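PDB 1XEB: protein ElaA from Pseudomonas aeruginosa, which probably acts as an acyl-CoA N-acyltransferase of the GNAT superfamily. Local coordinates for residues A117-Q122 / D141-G146. Numbering follows the deposited sequence.
Sequences AQAHLQ and DIPHIG
A117 pairs with I145 in an antiparallel hydrogen-bonded pair, where strands 113-118 and 142-149 run side by side. A117 N donates to I145 O (3.0 Å), and I145 N returns a bond to A117 O (2.7 Å). The same carbonyl oxygen also receives a CA-H...O contact from H144.

At the next, non-hydrogen-bonded pair the side chains of Q118 and H144 diverge at their roots yet lie alongside each other, pointing the same way. Q118 CA sits over the centre of the imidazole in a CH-pi contact, 4.0 Å from the ring centroid, while Q118 CG packs 3.8 Å from H144 NE2. The amide plane is turned 72° from the ring, and one water links Q118 NE2 to H144 NE2. Beyond CE1, H144 ND1 donates to I142 O, which lies in the ring plane, so both ring nitrogens have partners, which would restrain the ring's rotation; the side chain also touches Y137 and E139.

Where the chain leaves the strand, A119 N donates to P143 O at a distance (2.5 Å) so short that its exact length is doubtful, and A119 CB lies 3.4 Å from P143 CB. A second water bridges H120 N and ND1 to the same P143 oxygen.

Q122 turns back to close the loop. With CG anti to the backbone N (chi1 -174°) and the chain extended, the side chain crosses that of I145 at about a right angle, its amide resting on I145 CD1 (3.5 Å from Q122 OE1). Q122 NE2 donates to A119 O in the carbonyl plane, a long bond (3.3 Å) that favours this orientation of the amide, and A132 flanks both Q122 and I145.

The arrangement is an antiparallel strand pair running out into a loop that leads to helix 122-126, as in the C-terminal part of the GNAT fold.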
# COMPACT_ATOMS: atom_id res chain seq x y z
N ALA A 117 -10.09 0.77 -2.25
CA ALA A 117 -10.33 -0.64 -1.93
C ALA A 117 -11.15 -1.37 -2.96
O ALA A 117 -12.01 -0.79 -3.61
CB ALA A 117 -11.03 -0.73 -0.58
N GLN A 118 -10.89 -2.67 -3.12
CA GLN A 118 -11.68 -3.44 -4.06
C GLN A 118 -13.11 -3.45 -3.52
O GLN A 118 -13.36 -3.68 -2.34
CB GLN A 118 -11.14 -4.86 -4.19
CG GLN A 118 -9.69 -4.93 -4.64
CD GLN A 118 -9.37 -6.20 -5.42
OE1 GLN A 118 -9.96 -7.26 -5.17
NE2 GLN A 118 -8.43 -6.10 -6.37
N ALA A 119 -14.06 -3.16 -4.40
CA ALA A 119 -15.47 -3.11 -4.05
C ALA A 119 -15.90 -4.12 -3.00
O ALA A 119 -16.57 -3.74 -2.04
CB ALA A 119 -16.30 -3.29 -5.31
N HIS A 120 -15.50 -5.38 -3.15
CA HIS A 120 -15.91 -6.41 -2.20
C HIS A 120 -15.30 -6.37 -0.79
O HIS A 120 -16.04 -6.40 0.19
CB HIS A 120 -15.75 -7.82 -2.81
CG HIS A 120 -14.32 -8.25 -3.02
ND1 HIS A 120 -13.67 -8.10 -4.22
CD2 HIS A 120 -13.43 -8.82 -2.17
CE1 HIS A 120 -12.43 -8.56 -4.10
NE2 HIS A 120 -12.27 -9.00 -2.87
N LEU A 121 -13.98 -6.32 -0.67
CA LEU A 121 -13.41 -6.29 0.68
C LEU A 121 -13.64 -4.95 1.34
O LEU A 121 -12.76 -4.40 2.01
CB LEU A 121 -11.91 -6.65 0.66
CG LEU A 121 -11.07 -6.44 -0.60
CD1 LEU A 121 -11.14 -4.98 -0.99
CD2 LEU A 121 -9.62 -6.86 -0.35
N GLN A 122 -14.85 -4.43 1.18
CA GLN A 122 -15.25 -3.14 1.73
C GLN A 122 -15.49 -3.22 3.25
O GLN A 122 -15.25 -2.25 3.97
CB GLN A 122 -16.50 -2.64 0.99
CG GLN A 122 -16.95 -1.23 1.34
CD GLN A 122 -18.14 -0.76 0.50
OE1 GLN A 122 -18.85 0.19 0.87
NE2 GLN A 122 -18.37 -1.42 -0.63
N ASP A 141 -11.15 -3.21 -14.85
CA ASP A 141 -12.47 -3.84 -14.86
C ASP A 141 -12.83 -4.50 -13.52
O ASP A 141 -13.75 -5.32 -13.47
CB ASP A 141 -12.56 -4.87 -15.99
CG ASP A 141 -13.86 -4.74 -16.78
OD1 ASP A 141 -14.01 -3.72 -17.49
OD2 ASP A 141 -14.72 -5.65 -16.69
N ILE A 142 -12.12 -4.14 -12.46
CA ILE A 142 -12.41 -4.68 -11.13
C ILE A 142 -13.05 -3.56 -10.32
O ILE A 142 -12.49 -2.48 -10.20
CB ILE A 142 -11.14 -5.10 -10.38
CG1 ILE A 142 -10.44 -6.25 -11.10
CG2 ILE A 142 -11.53 -5.51 -8.96
CD1 ILE A 142 -11.04 -7.63 -10.82
N PRO A 143 -14.24 -3.81 -9.76
CA PRO A 143 -14.86 -2.74 -8.98
C PRO A 143 -14.12 -2.36 -7.70
O PRO A 143 -13.76 -3.21 -6.89
CB PRO A 143 -16.28 -3.27 -8.72
CG PRO A 143 -16.14 -4.76 -8.87
CD PRO A 143 -15.17 -4.92 -10.01
N HIS A 144 -13.90 -1.06 -7.55
CA HIS A 144 -13.20 -0.48 -6.41
C HIS A 144 -14.07 0.61 -5.82
O HIS A 144 -15.04 1.05 -6.43
CB HIS A 144 -11.87 0.14 -6.84
CG HIS A 144 -10.76 -0.84 -6.99
ND1 HIS A 144 -10.80 -1.87 -7.90
CD2 HIS A 144 -9.56 -0.94 -6.36
CE1 HIS A 144 -9.68 -2.56 -7.83
NE2 HIS A 144 -8.91 -2.02 -6.90
N ILE A 145 -13.69 1.08 -4.64
CA ILE A 145 -14.45 2.11 -3.97
C ILE A 145 -13.48 2.83 -3.04
O ILE A 145 -12.73 2.20 -2.31
CB ILE A 145 -15.63 1.47 -3.20
CG1 ILE A 145 -16.49 2.53 -2.53
CG2 ILE A 145 -15.11 0.49 -2.15
CD1 ILE A 145 -17.81 1.96 -2.01
N GLY A 146 -13.48 4.15 -3.09
CA GLY A 146 -12.59 4.90 -2.23
C GLY A 146 -13.13 5.00 -0.83
O GLY A 146 -14.30 5.31 -0.63
O HOH W 1 -6.69 -3.73 -6.80
O HOH W 2 -14.57 -6.10 -5.89